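Local coordinates for histidinol-phosphatase (Bordetella pertussis, PDB 3FVV), which probably removes phosphate from L-histidinol phosphate to give histidinol, late in histidine biosynthesis, as a magnesium-dependent member of the HAD-like hydrolase superfamily, at residues A[11-21]-A[117-125]; A[21-29]-A[41-49]. All coordinates share one frame; numbering follows the deposited sequence.

Contact 1 and contact 2 follow one another along helix 20-30: D21, near its start, belongs to both, and the 41-49 segment of contact 2 lies inside the long chain excursion that contact 1 closes. Contact 1 is buried near the centre of the chain, where the loop after strand 5-9 meets the start of helix 119-128 beside a bound sulfate; a carboxylate gripped by two hydroxyls and a backbone N-H sits there next to a small apolar patch. Contact 2, centred about 15 Å from contact 1, is a partly buried pairing of antiparallel helices, joined by a salt bridge, a phenol-carboxylate bond and a shared water. W24, from the 21-29 segment, packs on V121 and F120, linking the two.

Contact 1. Residues A[11-21]-A[117-125]; sequences LDHTLLPLDSD and TNSFVTAPI. With SO4 (sulfate ion), chain C.
Polar contacts centre on D12, whose two carboxylate oxygens serve different partners. T117 OG1 donates to D12 OD2 at 2.6 Å, arriving on the syn side and 20° out of the carboxylate plane. D12 OD1 takes two bonds from S20: OG comes in at 2.6 Å on the syn lone pair, while the backbone N approaches from above the plane. Three donors thus fix the rotation of the carboxylate. With OG1 of T117 beside its own backbone N (chi1 -66°), CG2 is turned to S20 OG, and D21 CB packs against OG1. The sulfate, probably from the crystallisation liquor, sits beside D12: its O1 accepts from D12 N at 3.0 Å and from L11 N, and A116 N, T115 OG1 and K160 NZ hold it too. An anion held by the backbone nitrogens of L11, D12 and A116, a threonine hydroxyl and a lysine is consistent with the phosphate site of the HAD fold, whose DxDx(T/V) loop follows the first strand. Apolar contacts come from L11 and L16: L11 crosses I125 at about a right angle, CD1 to CG2 3.7 Å, and its CD2 presses on T122 CG2 at a tight 3.4 Å. L16 CD1 reaches I125 CG2 more loosely. One water bridges the helix starts, donating to D21 OD1 at 2.7 Å and accepting from N118 N and ND2.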
loop_
_atom_site.group_PDB
_atom_site.type_symbol
_atom_site.label_atom_id
_atom_site.label_comp_id
_atom_site.label_asym_id
_atom_site.label_seq_id
_atom_site.Cartn_x
_atom_site.Cartn_y
_atom_site.Cartn_z
ATOM N N LEU A 11 -1.217 -3.169 -2.410
ATOM C CA LEU A 11 -1.796 -3.778 -1.217
ATOM C C LEU A 11 -3.320 -3.597 -1.088
ATOM O O LEU A 11 -4.072 -4.580 -1.167
ATOM C CB LEU A 11 -1.135 -3.243 0.055
ATOM C CG LEU A 11 -1.661 -3.801 1.374
ATOM C CD1 LEU A 11 -1.414 -5.261 1.436
ATOM C CD2 LEU A 11 -0.994 -3.065 2.637
ATOM N N ASP A 12 -3.775 -2.362 -0.916
ATOM C CA ASP A 12 -5.156 -2.145 -0.478
ATOM C C ASP A 12 -6.112 -2.482 -1.582
ATOM O O ASP A 12 -6.011 -1.932 -2.649
ATOM C CB ASP A 12 -5.341 -0.718 0.051
ATOM C CG ASP A 12 -4.416 -0.419 1.239
ATOM O OD1 ASP A 12 -4.329 -1.222 2.182
ATOM O OD2 ASP A 12 -3.709 0.587 1.220
ATOM N N HIS A 13 -6.996 -3.449 -1.319
ATOM C CA HIS A 13 -7.998 -3.942 -2.281
ATOM C C HIS A 13 -7.399 -4.804 -3.360
ATOM O O HIS A 13 -8.114 -5.283 -4.211
ATOM C CB HIS A 13 -8.778 -2.803 -2.908
ATOM C CG HIS A 13 -9.528 -2.003 -1.898
ATOM N ND1 HIS A 13 -10.565 -2.534 -1.171
ATOM C CD2 HIS A 13 -9.355 -0.741 -1.445
ATOM C CE1 HIS A 13 -11.025 -1.622 -0.334
ATOM N NE2 HIS A 13 -10.313 -0.522 -0.483
ATOM N N THR A 14 -6.095 -5.029 -3.322
ATOM C CA THR A 14 -5.426 -5.938 -4.271
ATOM C C THR A 14 -5.081 -7.210 -3.525
ATOM O O THR A 14 -5.596 -8.252 -3.832
ATOM C CB THR A 14 -4.133 -5.277 -4.839
ATOM O OG1 THR A 14 -4.526 -4.178 -5.663
ATOM C CG2 THR A 14 -3.277 -6.274 -5.667
ATOM N N LEU A 15 -4.215 -7.116 -2.520
ATOM C CA LEU A 15 -3.872 -8.293 -1.725
ATOM C C LEU A 15 -4.773 -8.430 -0.507
ATOM O O LEU A 15 -4.896 -9.517 0.004
ATOM C CB LEU A 15 -2.385 -8.296 -1.355
ATOM C CG LEU A 15 -1.344 -8.559 -2.468
ATOM C CD1 LEU A 15 0.029 -8.665 -1.845
ATOM C CD2 LEU A 15 -1.685 -9.834 -3.278
ATOM N N LEU A 16 -5.445 -7.342 -0.064
ATOM C CA LEU A 16 -6.337 -7.399 1.081
ATOM C C LEU A 16 -7.712 -6.868 0.646
ATOM O O LEU A 16 -7.786 -5.929 -0.148
ATOM C CB LEU A 16 -5.811 -6.560 2.252
ATOM C CG LEU A 16 -4.449 -6.887 2.848
ATOM C CD1 LEU A 16 -4.095 -5.761 3.826
ATOM C CD2 LEU A 16 -4.518 -8.208 3.490
ATOM N N PRO A 17 -8.796 -7.478 1.150
ATOM C CA PRO A 17 -10.129 -7.057 0.764
ATOM C C PRO A 17 -10.549 -5.842 1.579
ATOM O O PRO A 17 -11.672 -5.715 1.905
ATOM C CB PRO A 17 -10.995 -8.278 1.108
ATOM C CG PRO A 17 -10.278 -8.949 2.224
ATOM C CD PRO A 17 -8.823 -8.694 1.986
ATOM N N LEU A 18 -9.633 -4.937 1.871
ATOM C CA LEU A 18 -9.963 -3.764 2.621
ATOM C C LEU A 18 -8.882 -2.705 2.331
ATOM O O LEU A 18 -7.866 -2.969 1.655
ATOM C CB LEU A 18 -10.064 -4.126 4.111
ATOM C CG LEU A 18 -8.894 -4.932 4.760
ATOM C CD1 LEU A 18 -7.735 -4.016 5.076
ATOM C CD2 LEU A 18 -9.309 -5.761 6.001
ATOM N N ASP A 19 -9.125 -1.504 2.822
ATOM C CA ASP A 19 -8.146 -0.428 2.786
ATOM C C ASP A 19 -7.489 -0.332 4.152
ATOM O O ASP A 19 -8.077 0.145 5.151
ATOM C CB ASP A 19 -8.821 0.926 2.438
ATOM C CG ASP A 19 -7.850 2.092 2.549
ATOM O OD1 ASP A 19 -6.633 1.884 2.538
ATOM O OD2 ASP A 19 -8.308 3.222 2.646
ATOM N N SER A 20 -6.236 -0.728 4.186
ATOM C CA SER A 20 -5.513 -0.818 5.423
ATOM C C SER A 20 -5.305 0.604 6.049
ATOM O O SER A 20 -5.240 0.756 7.250
ATOM C CB SER A 20 -4.214 -1.608 5.225
ATOM O OG SER A 20 -3.194 -0.885 4.531
ATOM N N ASP A 21 -5.299 1.640 5.233
ATOM C CA ASP A 21 -5.030 3.021 5.710
ATOM C C ASP A 21 -6.243 3.432 6.573
ATOM O O ASP A 21 -6.116 3.706 7.753
ATOM C CB ASP A 21 -4.849 3.918 4.480
ATOM C CG ASP A 21 -3.933 5.107 4.706
ATOM O OD1 ASP A 21 -3.180 5.173 5.694
ATOM O OD2 ASP A 21 -3.999 6.025 3.838
ATOM N N THR A 117 -0.097 3.262 1.446
ATOM C CA THR A 117 -0.315 3.225 2.897
ATOM C C THR A 117 1.078 3.204 3.574
ATOM O O THR A 117 1.958 2.487 3.171
ATOM C CB THR A 117 -1.270 2.107 3.303
ATOM O OG1 THR A 117 -2.583 2.383 2.774
ATOM C CG2 THR A 117 -1.398 1.972 4.856
ATOM N N ASN A 118 1.259 4.040 4.587
ATOM C CA ASN A 118 2.591 4.290 5.145
ATOM C C ASN A 118 3.309 3.044 5.675
ATOM O O ASN A 118 2.654 2.078 6.169
ATOM C CB ASN A 118 2.535 5.436 6.174
ATOM C CG ASN A 118 1.988 5.022 7.528
ATOM O OD1 ASN A 118 2.713 4.404 8.308
ATOM N ND2 ASN A 118 0.762 5.461 7.861
ATOM N N SER A 119 4.648 3.067 5.533
ATOM C CA SER A 119 5.490 1.948 5.886
ATOM C C SER A 119 5.422 1.488 7.374
ATOM O O SER A 119 5.612 0.324 7.649
ATOM C CB SER A 119 6.951 2.175 5.456
ATOM O OG SER A 119 7.482 3.308 6.113
ATOM N N PHE A 120 5.071 2.356 8.321
ATOM C CA PHE A 120 4.811 1.884 9.655
ATOM C C PHE A 120 3.621 0.901 9.677
ATOM O O PHE A 120 3.664 -0.149 10.304
ATOM C CB PHE A 120 4.541 3.022 10.672
ATOM C CG PHE A 120 4.180 2.488 12.023
ATOM C CD1 PHE A 120 5.160 1.989 12.863
ATOM C CD2 PHE A 120 2.864 2.336 12.396
ATOM C CE1 PHE A 120 4.826 1.417 14.101
ATOM C CE2 PHE A 120 2.543 1.745 13.626
ATOM C CZ PHE A 120 3.525 1.305 14.448
ATOM N N VAL A 121 2.561 1.273 9.004
ATOM C CA VAL A 121 1.364 0.449 8.917
ATOM C C VAL A 121 1.570 -0.787 8.062
ATOM O O VAL A 121 1.041 -1.817 8.387
ATOM C CB VAL A 121 0.129 1.301 8.408
ATOM C CG1 VAL A 121 -1.094 0.405 8.098
ATOM C CG2 VAL A 121 -0.208 2.382 9.447
ATOM N N THR A 122 2.384 -0.726 7.022
ATOM C CA THR A 122 2.451 -1.834 6.067
ATOM C C THR A 122 3.647 -2.762 6.168
ATOM O O THR A 122 3.624 -3.815 5.593
ATOM C CB THR A 122 2.356 -1.320 4.613
ATOM O OG1 THR A 122 3.272 -0.233 4.418
ATOM C CG2 THR A 122 0.907 -0.825 4.316
ATOM N N ALA A 123 4.700 -2.355 6.858
ATOM C CA ALA A 123 5.881 -3.242 7.029
ATOM C C ALA A 123 5.531 -4.647 7.523
ATOM O O ALA A 123 5.936 -5.627 6.910
ATOM C CB ALA A 123 6.979 -2.566 7.877
ATOM N N PRO A 124 4.741 -4.782 8.586
ATOM C CA PRO A 124 4.411 -6.165 9.058
ATOM C C PRO A 124 3.483 -6.931 8.101
ATOM O O PRO A 124 3.407 -8.126 8.164
ATOM C CB PRO A 124 3.697 -5.949 10.410
ATOM C CG PRO A 124 4.228 -4.593 10.867
ATOM C CD PRO A 124 4.372 -3.770 9.575
ATOM N N ILE A 125 2.775 -6.217 7.239
ATOM C CA ILE A 125 1.897 -6.829 6.229
ATOM C C ILE A 125 2.727 -7.407 5.080
ATOM O O ILE A 125 2.428 -8.511 4.591
ATOM C CB ILE A 125 0.904 -5.797 5.673
ATOM C CG1 ILE A 125 0.123 -5.146 6.837
ATOM C CG2 ILE A 125 -0.032 -6.475 4.650
ATOM C CD1 ILE A 125 -0.978 -4.213 6.465
HETATM S S SO4 C . -2.469 1.224 -1.992
HETATM O O1 SO4 C . -1.950 -0.138 -1.590
HETATM O O2 SO4 C . -1.423 2.096 -2.652
HETATM O O3 SO4 C . -3.660 0.957 -2.785
HETATM O O4 SO4 C . -2.902 1.987 -0.811
HETATM O O HOH W 1 -0.661 6.102 5.378
#

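Contact 2. Residues A[21-29]-A[41-49]; sequences DYQWADFLA and RRRNDDLME
Y22 and D45 meet almost in one plane: the phenol ring and the carboxylate are only 16° apart, and Y22 OH donates to D45 OD1 at 2.7 Å on the syn lone pair, the oxygen lying at the ring edge. With CG anti to its backbone N, Y22 carries its ring toward the 41-49 helix. There M48, bent at both chi2 and chi3, comes obliquely to the ring; M48 CG lies 3.9 Å from Y22 CD1, while the M48 sulfur makes a Met-aromatic contact 5.5 Å from the ring centroid. N44 is the knob of a knobs-into-holes packing, seated among Y22, A25, D26 and A29. Its ND2 lies 3.6 Å from the CB of A29 and gives a weak hydrogen bond to A25 O. The flat groups of D26 and R41 are steeply turned, their planes 65° apart, and the salt bridge is made by D26 OD1 and R41 NH1 at 2.5 Å; the bend of R41 at chi3 brings its guanidinium back to the acid. A water joins three of these side chains, donating to Y22 OH and D26 OD1 and accepting from N44 ND2. R30 pairs with D26 through the other oxygen, OD2. The 21-29 and 41-49 segments run antiparallel at 157°, their axes 9.6 Å apart at closest approach. Helix 58-70 packs on both, L68 against A25 and F64 against N44, while W24 packs against F84 and H81 of helix 74-89 and F120 and V121 of helix 119-128.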
loop_
_atom_site.group_PDB
_atom_site.type_symbol
_atom_site.label_atom_id
_atom_site.label_comp_id
_atom_site.label_asym_id
_atom_site.label_seq_id
_atom_site.Cartn_x
_atom_site.Cartn_y
_atom_site.Cartn_z
ATOM N N ASP A 21 -5.299 1.640 5.233
ATOM C CA ASP A 21 -5.030 3.021 5.710
ATOM C C ASP A 21 -6.243 3.432 6.573
ATOM O O ASP A 21 -6.116 3.706 7.753
ATOM C CB ASP A 21 -4.849 3.918 4.480
ATOM C CG ASP A 21 -3.933 5.107 4.706
ATOM O OD1 ASP A 21 -3.180 5.173 5.694
ATOM O OD2 ASP A 21 -3.999 6.025 3.838
ATOM N N TYR A 22 -7.426 3.402 5.966
ATOM C CA TYR A 22 -8.695 3.721 6.634
ATOM C C TYR A 22 -8.967 2.791 7.830
ATOM O O TYR A 22 -9.291 3.258 8.924
ATOM C CB TYR A 22 -9.852 3.681 5.650
ATOM C CG TYR A 22 -11.133 4.060 6.373
ATOM C CD1 TYR A 22 -11.428 5.399 6.650
ATOM C CD2 TYR A 22 -11.964 3.081 6.899
ATOM C CE1 TYR A 22 -12.577 5.767 7.390
ATOM C CE2 TYR A 22 -13.113 3.416 7.623
ATOM C CZ TYR A 22 -13.418 4.762 7.874
ATOM O OH TYR A 22 -14.541 5.086 8.618
ATOM N N GLN A 23 -8.757 1.486 7.671
ATOM C CA GLN A 23 -9.036 0.535 8.786
ATOM C C GLN A 23 -8.113 0.833 9.994
ATOM O O GLN A 23 -8.533 0.791 11.152
ATOM C CB GLN A 23 -8.893 -0.901 8.337
ATOM C CG GLN A 23 -9.879 -1.286 7.300
ATOM C CD GLN A 23 -11.294 -1.220 7.857
ATOM O OE1 GLN A 23 -11.530 -1.463 9.056
ATOM N NE2 GLN A 23 -12.224 -0.913 7.001
ATOM N N TRP A 24 -6.878 1.204 9.722
ATOM C CA TRP A 24 -6.009 1.615 10.811
ATOM C C TRP A 24 -6.498 2.875 11.532
ATOM O O TRP A 24 -6.494 2.874 12.772
ATOM C CB TRP A 24 -4.586 1.769 10.287
ATOM C CG TRP A 24 -3.545 2.370 11.196
ATOM C CD1 TRP A 24 -2.957 3.571 10.985
ATOM C CD2 TRP A 24 -3.013 1.880 12.466
ATOM N NE1 TRP A 24 -2.044 3.826 11.977
ATOM C CE2 TRP A 24 -2.063 2.822 12.903
ATOM C CE3 TRP A 24 -3.203 0.748 13.220
ATOM C CZ2 TRP A 24 -1.296 2.657 14.054
ATOM C CZ3 TRP A 24 -2.448 0.576 14.368
ATOM C CH2 TRP A 24 -1.489 1.524 14.767
ATOM N N ALA A 25 -6.895 3.923 10.787
ATOM C CA ALA A 25 -7.483 5.127 11.382
ATOM C C ALA A 25 -8.704 4.784 12.188
ATOM O O ALA A 25 -8.910 5.243 13.344
ATOM C CB ALA A 25 -7.875 6.131 10.280
ATOM N N ASP A 26 -9.542 3.950 11.591
ATOM C CA ASP A 26 -10.771 3.572 12.229
ATOM C C ASP A 26 -10.501 2.714 13.453
ATOM O O ASP A 26 -11.206 2.818 14.452
ATOM C CB ASP A 26 -11.670 2.799 11.259
ATOM C CG ASP A 26 -13.027 2.536 11.849
ATOM O OD1 ASP A 26 -13.678 3.506 12.266
ATOM O OD2 ASP A 26 -13.405 1.372 11.931
ATOM N N PHE A 27 -9.472 1.875 13.379
ATOM C CA PHE A 27 -9.074 1.043 14.505
ATOM C C PHE A 27 -8.614 1.909 15.685
ATOM O O PHE A 27 -9.007 1.682 16.836
ATOM C CB PHE A 27 -7.996 0.059 14.079
ATOM C CG PHE A 27 -7.254 -0.571 15.224
ATOM C CD1 PHE A 27 -7.692 -1.771 15.762
ATOM C CD2 PHE A 27 -6.116 -0.003 15.733
ATOM C CE1 PHE A 27 -7.042 -2.356 16.774
ATOM C CE2 PHE A 27 -5.467 -0.599 16.770
ATOM C CZ PHE A 27 -5.927 -1.770 17.290
ATOM N N LEU A 28 -7.799 2.918 15.412
ATOM C CA LEU A 28 -7.361 3.843 16.473
ATOM C C LEU A 28 -8.554 4.636 17.029
ATOM O O LEU A 28 -8.679 4.791 18.266
ATOM C CB LEU A 28 -6.254 4.786 15.980
ATOM C CG LEU A 28 -4.918 4.149 15.562
ATOM C CD1 LEU A 28 -4.077 5.195 14.865
ATOM C CD2 LEU A 28 -4.185 3.598 16.741
ATOM N N ALA A 29 -9.462 5.078 16.159
ATOM C CA ALA A 29 -10.690 5.806 16.605
ATOM C C ALA A 29 -11.532 4.944 17.594
ATOM O O ALA A 29 -11.843 5.378 18.730
ATOM C CB ALA A 29 -11.548 6.228 15.390
ATOM N N ARG A 41 -13.865 9.080 14.678
ATOM C CA ARG A 41 -14.409 8.498 13.450
ATOM C C ARG A 41 -14.975 9.615 12.572
ATOM O O ARG A 41 -14.823 9.596 11.339
ATOM C CB ARG A 41 -15.481 7.461 13.779
ATOM C CG ARG A 41 -16.137 6.794 12.587
ATOM C CD ARG A 41 -17.362 6.016 13.061
ATOM N NE ARG A 41 -17.018 5.054 14.124
ATOM C CZ ARG A 41 -16.425 3.872 13.925
ATOM N NH1 ARG A 41 -16.116 3.462 12.701
ATOM N NH2 ARG A 41 -16.161 3.076 14.951
ATOM N N ARG A 42 -15.615 10.593 13.217
ATOM C CA ARG A 42 -16.153 11.728 12.485
ATOM C C ARG A 42 -15.042 12.471 11.754
ATOM O O ARG A 42 -15.164 12.763 10.571
ATOM C CB ARG A 42 -16.859 12.677 13.431
ATOM C CG ARG A 42 -17.709 13.667 12.749
ATOM C CD ARG A 42 -18.175 14.685 13.762
ATOM N NE ARG A 42 -19.229 15.553 13.239
ATOM C CZ ARG A 42 -20.505 15.199 13.114
ATOM N NH1 ARG A 42 -20.905 13.971 13.444
ATOM N NH2 ARG A 42 -21.385 16.070 12.644
ATOM N N ARG A 43 -13.949 12.765 12.462
ATOM C CA ARG A 43 -12.819 13.413 11.828
ATOM C C ARG A 43 -12.195 12.573 10.702
ATOM O O ARG A 43 -11.871 13.114 9.651
ATOM C CB ARG A 43 -11.774 13.809 12.857
ATOM C CG ARG A 43 -12.022 15.180 13.495
ATOM C CD ARG A 43 -10.755 15.619 14.179
ATOM N NE ARG A 43 -10.242 14.540 15.023
ATOM C CZ ARG A 43 -10.715 14.230 16.238
ATOM N NH1 ARG A 43 -11.727 14.923 16.785
ATOM N NH2 ARG A 43 -10.174 13.220 16.921
ATOM N N ASN A 44 -12.034 11.264 10.919
ATOM C CA ASN A 44 -11.619 10.341 9.808
ATOM C C ASN A 44 -12.499 10.428 8.548
ATOM O O ASN A 44 -11.998 10.567 7.419
ATOM C CB ASN A 44 -11.570 8.867 10.275
ATOM C CG ASN A 44 -10.484 8.625 11.329
ATOM O OD1 ASN A 44 -9.513 9.378 11.384
ATOM N ND2 ASN A 44 -10.637 7.574 12.153
ATOM N N ASP A 45 -13.814 10.337 8.756
ATOM C CA ASP A 45 -14.744 10.317 7.631
ATOM C C ASP A 45 -14.725 11.661 6.933
ATOM O O ASP A 45 -14.656 11.734 5.691
ATOM C CB ASP A 45 -16.162 9.942 8.075
ATOM C CG ASP A 45 -16.267 8.480 8.574
ATOM O OD1 ASP A 45 -15.437 7.605 8.238
ATOM O OD2 ASP A 45 -17.191 8.206 9.350
ATOM N N ASP A 46 -14.721 12.717 7.726
ATOM C CA ASP A 46 -14.675 14.049 7.167
ATOM C C ASP A 46 -13.382 14.297 6.313
ATOM O O ASP A 46 -13.457 14.923 5.235
ATOM C CB ASP A 46 -14.842 15.080 8.279
ATOM C CG ASP A 46 -14.818 16.499 7.767
ATOM O OD1 ASP A 46 -15.630 16.855 6.865
ATOM O OD2 ASP A 46 -13.975 17.263 8.280
ATOM N N LEU A 47 -12.221 13.792 6.775
ATOM C CA LEU A 47 -11.024 13.770 5.920
ATOM C C LEU A 47 -11.283 13.037 4.591
ATOM O O LEU A 47 -11.037 13.575 3.526
ATOM C CB LEU A 47 -9.814 13.120 6.612
ATOM C CG LEU A 47 -8.579 13.162 5.683
ATOM C CD1 LEU A 47 -7.742 14.440 5.938
ATOM C CD2 LEU A 47 -7.781 11.898 5.792
ATOM N N MET A 48 -11.742 11.803 4.654
ATOM C CA MET A 48 -11.975 11.043 3.431
ATOM C C MET A 48 -12.999 11.802 2.549
ATOM O O MET A 48 -12.815 11.896 1.343
ATOM C CB MET A 48 -12.513 9.630 3.733
ATOM C CG MET A 48 -11.642 8.745 4.660
ATOM S SD MET A 48 -10.103 8.228 3.847
ATOM C CE MET A 48 -10.776 7.379 2.378
ATOM N N GLU A 49 -14.059 12.352 3.156
ATOM C CA GLU A 49 -15.094 13.068 2.376
ATOM C C GLU A 49 -14.450 14.268 1.643
ATOM O O GLU A 49 -14.547 14.353 0.422
ATOM C CB GLU A 49 -16.289 13.536 3.233
ATOM C CG GLU A 49 -17.078 12.443 3.987
ATOM C CD GLU A 49 -17.901 12.980 5.214
ATOM O OE1 GLU A 49 -17.829 14.191 5.586
ATOM O OE2 GLU A 49 -18.640 12.170 5.829
HETATM O O HOH W 2 -13.213 6.099 11.139
#